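Local coordinates for kinetochore-associated protein NSL1 homolog (Homo sapiens, PDB 5LSI) that forms part of the MIS12 complex, which is required for kinetochore formation and for normal chromosome alignment and segregation during mitosis, at residues R14-L27 with V61-A75. Numbering follows the deposited sequence.
Sequences RVRCTSKRAVTEML and VQENISINGQAWQEA
A two-stranded parallel sheet, Val15-Cys17 beside Ile65-Ile67, joins the entry to helix 20-35 with the exit of helix 46-62 in this N-terminal segment of NSL1, at the end of its helical hairpin. The pairing is defined by a 24° angle between the strand axes and by an alternating ladder of backbone hydrogen bonds: Val15 N to Asn64 O, Ser66 N to Val15 O (2.9 Å), Cys17 N to Ser66 O, and Asn68 N to Cys17 O (2.8 Å). Val15, Cys17, Ile65 and Ile67 share one face of the sheet; there Ile65 CD1 meets Val23 CG1 of the helix tip to tip at 3.7 Å. Beyond the type I' turn Ile67-Gln70, the Trp72 indole lies between Lys20 CE over one face and Gln62 CG over the other, with Thr24 OG1 at its edge, 3.5 Å from Trp72 CH2. Val23 CG1 also touches the ring, 3.6 Å from Trp72 CZ3. With CG anti to the backbone N (chi1 -161°) and an extended chain beyond, Lys20 runs across the ring: its CG makes a CH-pi contact with the six-membered ring, and its ammonium a cation-pi contact with the five-membered ring, 17° off the normal. Replacing Trp72 with an alanine would probably leave the Lys20 methylenes and Val23 CG1 without their aromatic partner. Lys20 NZ also donates to Trp72 O at 2.9 Å and, from above the carbonyl plane, to Ala75 O at 3.0 Å.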
loop_
_atom_site.group_PDB
_atom_site.type_symbol
_atom_site.label_atom_id
_atom_site.label_comp_id
_atom_site.label_asym_id
_atom_site.label_seq_id
_atom_site.Cartn_x
_atom_site.Cartn_y
_atom_site.Cartn_z
ATOM N N ARG B 14 12.309 2.424 -3.745
ATOM C CA ARG B 14 11.312 2.748 -2.735
ATOM C C ARG B 14 10.779 4.157 -2.960
ATOM O O ARG B 14 11.513 5.056 -3.382
ATOM C CB ARG B 14 11.913 2.626 -1.334
ATOM C CG ARG B 14 12.332 1.217 -0.955
ATOM C CD ARG B 14 13.034 1.196 0.394
ATOM N NE ARG B 14 14.230 2.034 0.389
ATOM C CZ ARG B 14 14.986 2.264 1.458
ATOM N NH1 ARG B 14 14.674 1.719 2.627
ATOM N NH2 ARG B 14 16.055 3.044 1.359
ATOM N N VAL B 15 9.486 4.342 -2.694
ATOM C CA VAL B 15 8.875 5.660 -2.828
ATOM C C VAL B 15 9.475 6.595 -1.787
ATOM O O VAL B 15 9.487 6.289 -0.589
ATOM C CB VAL B 15 7.349 5.560 -2.689
ATOM C CG1 VAL B 15 6.699 6.912 -2.940
ATOM C CG2 VAL B 15 6.803 4.511 -3.642
ATOM N N ARG B 16 9.987 7.736 -2.244
ATOM C CA ARG B 16 10.725 8.670 -1.393
ATOM C C ARG B 16 9.740 9.584 -0.679
ATOM O O ARG B 16 9.270 10.573 -1.245
ATOM C CB ARG B 16 11.715 9.480 -2.225
ATOM C CG ARG B 16 12.924 8.689 -2.679
ATOM C CD ARG B 16 13.531 9.257 -3.950
ATOM N NE ARG B 16 14.718 8.505 -4.350
ATOM C CZ ARG B 16 15.347 8.656 -5.510
ATOM N NH1 ARG B 16 14.900 9.533 -6.400
ATOM N NH2 ARG B 16 16.420 7.927 -5.781
ATOM N N CYS B 17 9.435 9.269 0.574
ATOM C CA CYS B 17 8.504 10.054 1.367
ATOM C C CYS B 17 9.254 10.862 2.417
ATOM O O CYS B 17 10.412 10.580 2.743
ATOM C CB CYS B 17 7.462 9.156 2.039
ATOM S SG CYS B 17 6.355 8.339 0.870
ATOM N N THR B 18 8.574 11.877 2.947
ATOM C CA THR B 18 9.152 12.778 3.934
ATOM C C THR B 18 8.462 12.741 5.288
ATOM O O THR B 18 9.109 13.039 6.293
ATOM C CB THR B 18 9.124 14.226 3.422
ATOM O OG1 THR B 18 7.765 14.660 3.288
ATOM C CG2 THR B 18 9.816 14.333 2.075
ATOM N N SER B 19 7.176 12.393 5.348
ATOM C CA SER B 19 6.399 12.469 6.581
ATOM C C SER B 19 5.905 11.079 6.966
ATOM O O SER B 19 5.042 10.510 6.291
ATOM C CB SER B 19 5.227 13.435 6.431
ATOM O OG SER B 19 4.416 13.405 7.589
ATOM N N LYS B 20 6.436 10.552 8.070
ATOM C CA LYS B 20 5.979 9.268 8.585
ATOM C C LYS B 20 4.531 9.341 9.059
ATOM O O LYS B 20 3.762 8.390 8.878
ATOM C CB LYS B 20 6.901 8.821 9.717
ATOM C CG LYS B 20 6.847 7.349 10.059
ATOM C CD LYS B 20 8.018 6.976 10.957
ATOM C CE LYS B 20 7.872 5.573 11.517
ATOM N NZ LYS B 20 9.046 5.189 12.348
ATOM N N ARG B 21 4.138 10.462 9.670
ATOM C CA ARG B 21 2.771 10.579 10.167
ATOM C C ARG B 21 1.764 10.610 9.026
ATOM O O ARG B 21 0.701 9.988 9.115
ATOM C CB ARG B 21 2.623 11.829 11.031
ATOM C CG ARG B 21 1.207 12.046 11.534
ATOM C CD ARG B 21 1.063 13.389 12.232
ATOM N NE ARG B 21 2.046 13.559 13.298
ATOM C CZ ARG B 21 2.193 14.673 14.008
ATOM N NH1 ARG B 21 1.417 15.724 13.769
ATOM N NH2 ARG B 21 3.117 14.737 14.958
ATOM N N ALA B 22 2.081 11.331 7.948
ATOM C CA ALA B 22 1.160 11.423 6.818
ATOM C C ALA B 22 0.949 10.064 6.155
ATOM O O ALA B 22 -0.158 9.754 5.696
ATOM C CB ALA B 22 1.679 12.444 5.806
ATOM N N VAL B 23 1.998 9.242 6.090
ATOM C CA VAL B 23 1.841 7.887 5.566
ATOM C C VAL B 23 0.940 7.069 6.481
ATOM O O VAL B 23 0.057 6.335 6.014
ATOM C CB VAL B 23 3.216 7.220 5.381
ATOM C CG1 VAL B 23 3.054 5.759 4.970
ATOM C CG2 VAL B 23 4.043 7.977 4.356
ATOM N N THR B 24 1.141 7.188 7.797
ATOM C CA THR B 24 0.312 6.467 8.759
ATOM C C THR B 24 -1.159 6.844 8.614
ATOM O O THR B 24 -2.042 5.983 8.703
ATOM C CB THR B 24 0.802 6.747 10.181
ATOM O OG1 THR B 24 2.059 6.091 10.392
ATOM C CG2 THR B 24 -0.199 6.254 11.217
ATOM N N GLU B 25 -1.440 8.125 8.377
ATOM C CA GLU B 25 -2.826 8.558 8.234
ATOM C C GLU B 25 -3.424 8.061 6.925
ATOM O O GLU B 25 -4.598 7.668 6.880
ATOM C CB GLU B 25 -2.900 10.081 8.351
ATOM C CG GLU B 25 -2.442 10.566 9.722
ATOM C CD GLU B 25 -2.451 12.076 9.884
ATOM O OE1 GLU B 25 -2.293 12.800 8.879
ATOM O OE2 GLU B 25 -2.612 12.536 11.035
ATOM N N MET B 26 -2.628 8.057 5.853
ATOM C CA MET B 26 -3.062 7.458 4.594
ATOM C C MET B 26 -3.376 5.974 4.760
ATOM O O MET B 26 -4.377 5.480 4.227
ATOM C CB MET B 26 -1.983 7.662 3.533
ATOM C CG MET B 26 -2.145 6.798 2.296
ATOM S SD MET B 26 -0.627 6.725 1.320
ATOM C CE MET B 26 0.478 5.880 2.447
ATOM N N LEU B 27 -2.532 5.246 5.499
ATOM C CA LEU B 27 -2.785 3.827 5.731
ATOM C C LEU B 27 -4.057 3.613 6.542
ATOM O O LEU B 27 -4.784 2.636 6.323
ATOM C CB LEU B 27 -1.589 3.185 6.436
ATOM C CG LEU B 27 -0.304 3.097 5.606
ATOM C CD1 LEU B 27 0.816 2.452 6.406
ATOM C CD2 LEU B 27 -0.545 2.338 4.315
ATOM N N VAL B 61 3.525 -1.588 2.407
ATOM C CA VAL B 61 3.698 -0.172 2.096
ATOM C C VAL B 61 4.939 0.372 2.791
ATOM O O VAL B 61 5.784 1.025 2.170
ATOM C CB VAL B 61 2.440 0.627 2.486
ATOM C CG1 VAL B 61 2.687 2.121 2.333
ATOM C CG2 VAL B 61 1.257 0.206 1.636
ATOM N N GLN B 62 5.073 0.092 4.091
ATOM C CA GLN B 62 6.166 0.667 4.871
ATOM C C GLN B 62 7.527 0.185 4.381
ATOM O O GLN B 62 8.486 0.965 4.329
ATOM C CB GLN B 62 5.978 0.335 6.349
ATOM C CG GLN B 62 4.817 1.067 6.996
ATOM C CD GLN B 62 4.453 0.494 8.350
ATOM O OE1 GLN B 62 5.131 -0.397 8.860
ATOM N NE2 GLN B 62 3.379 1.003 8.940
ATOM N N GLU B 63 7.641 -1.096 4.021
ATOM C CA GLU B 63 8.928 -1.604 3.559
ATOM C C GLU B 63 9.274 -1.136 2.152
ATOM O O GLU B 63 10.409 -1.347 1.710
ATOM C CB GLU B 63 8.949 -3.133 3.611
ATOM C CG GLU B 63 8.611 -3.709 4.973
ATOM C CD GLU B 63 9.609 -4.747 5.430
ATOM O OE1 GLU B 63 10.823 -4.458 5.384
ATOM O OE2 GLU B 63 9.177 -5.851 5.830
ATOM N N ASN B 64 8.338 -0.503 1.445
ATOM C CA ASN B 64 8.564 -0.038 0.083
ATOM C C ASN B 64 8.620 1.482 -0.021
ATOM O O ASN B 64 8.511 2.030 -1.122
ATOM C CB ASN B 64 7.488 -0.592 -0.849
ATOM C CG ASN B 64 7.774 -2.010 -1.269
ATOM O OD1 ASN B 64 8.589 -2.245 -2.159
ATOM N ND2 ASN B 64 7.114 -2.966 -0.626
ATOM N N ILE B 65 8.783 2.176 1.104
ATOM C CA ILE B 65 9.010 3.612 1.098
ATOM C C ILE B 65 10.244 3.900 1.940
ATOM O O ILE B 65 10.674 3.085 2.758
ATOM C CB ILE B 65 7.803 4.427 1.627
ATOM C CG1 ILE B 65 7.686 4.305 3.147
ATOM C CG2 ILE B 65 6.509 3.983 0.969
ATOM C CD1 ILE B 65 6.470 5.011 3.721
ATOM N N SER B 66 10.819 5.072 1.714
ATOM C CA SER B 66 11.842 5.623 2.585
ATOM C C SER B 66 11.315 6.911 3.202
ATOM O O SER B 66 10.540 7.643 2.580
ATOM C CB SER B 66 13.147 5.893 1.826
ATOM O OG SER B 66 12.938 6.810 0.764
ATOM N N ILE B 67 11.720 7.170 4.438
ATOM C CA ILE B 67 11.375 8.402 5.138
ATOM C C ILE B 67 12.647 9.235 5.195
ATOM O O ILE B 67 13.537 8.972 6.013
ATOM C CB ILE B 67 10.808 8.134 6.536
ATOM C CG1 ILE B 67 9.549 7.270 6.446
ATOM C CG2 ILE B 67 10.507 9.449 7.254
ATOM C CD1 ILE B 67 8.432 7.905 5.653
ATOM N N ASN B 68 12.738 10.237 4.317
ATOM C CA ASN B 68 13.933 11.073 4.187
ATOM C C ASN B 68 15.170 10.211 3.932
ATOM O O ASN B 68 16.190 10.323 4.616
ATOM C CB ASN B 68 14.119 11.967 5.416
ATOM C CG ASN B 68 12.991 12.968 5.585
ATOM O OD1 ASN B 68 12.597 13.646 4.635
ATOM N ND2 ASN B 68 12.459 13.059 6.798
ATOM N N GLY B 69 15.063 9.326 2.940
ATOM C CA GLY B 69 16.148 8.442 2.572
ATOM C C GLY B 69 16.429 7.311 3.535
ATOM O O GLY B 69 17.298 6.479 3.246
ATOM N N GLN B 70 15.730 7.244 4.663
ATOM C CA GLN B 70 15.944 6.221 5.674
ATOM C C GLN B 70 14.823 5.191 5.637
ATOM O O GLN B 70 13.729 5.444 5.127
ATOM C CB GLN B 70 16.015 6.838 7.074
ATOM C CG GLN B 70 16.852 8.101 7.172
ATOM C CD GLN B 70 16.845 8.686 8.572
ATOM O OE1 GLN B 70 16.584 7.983 9.550
ATOM N NE2 GLN B 70 17.118 9.982 8.677
ATOM N N ALA B 71 15.106 4.022 6.204
ATOM C CA ALA B 71 14.077 3.009 6.358
ATOM C C ALA B 71 13.009 3.484 7.340
ATOM O O ALA B 71 13.240 4.355 8.183
ATOM C CB ALA B 71 14.684 1.692 6.836
ATOM N N TRP B 72 11.821 2.889 7.217
ATOM C CA TRP B 72 10.679 3.317 8.021
ATOM C C TRP B 72 10.951 3.147 9.511
ATOM O O TRP B 72 10.767 4.082 10.299
ATOM C CB TRP B 72 9.437 2.526 7.605
ATOM C CG TRP B 72 8.239 2.718 8.490
ATOM C CD1 TRP B 72 7.960 2.057 9.652
ATOM C CD2 TRP B 72 7.141 3.607 8.261
ATOM N NE1 TRP B 72 6.762 2.492 10.168
ATOM C CE2 TRP B 72 6.239 3.442 9.330
ATOM C CE3 TRP B 72 6.835 4.529 7.259
ATOM C CZ2 TRP B 72 5.058 4.166 9.426
ATOM C CZ3 TRP B 72 5.660 5.246 7.357
ATOM C CH2 TRP B 72 4.786 5.062 8.431
ATOM N N GLN B 73 11.389 1.954 9.917
ATOM C CA GLN B 73 11.549 1.656 11.335
ATOM C C GLN B 73 12.668 2.462 11.982
ATOM O O GLN B 73 12.687 2.592 13.211
ATOM C CB GLN B 73 11.808 0.162 11.533
ATOM C CG GLN B 73 13.020 -0.375 10.777
ATOM C CD GLN B 73 12.718 -0.709 9.325
ATOM O OE1 GLN B 73 11.772 -0.185 8.735
ATOM N NE2 GLN B 73 13.525 -1.589 8.742
ATOM N N GLU B 74 13.592 3.006 11.195
ATOM C CA GLU B 74 14.712 3.762 11.735
ATOM C C GLU B 74 14.521 5.270 11.629
ATOM O O GLU B 74 15.421 6.021 12.016
ATOM C CB GLU B 74 16.011 3.355 11.031
ATOM C CG GLU B 74 16.132 3.838 9.597
ATOM C CD GLU B 74 17.421 3.378 8.937
ATOM O OE1 GLU B 74 17.439 3.225 7.696
ATOM O OE2 GLU B 74 18.416 3.162 9.662
ATOM N N ALA B 75 13.380 5.730 11.128
ATOM C CA ALA B 75 13.096 7.149 10.983
ATOM C C ALA B 75 12.035 7.577 11.994
ATOM O O ALA B 75 11.540 6.778 12.796
ATOM C CB ALA B 75 12.655 7.466 9.552
HETATM O O HOH W 1 14.040 5.888 -1.793
HETATM O O HOH W 2 12.813 9.583 1.568
#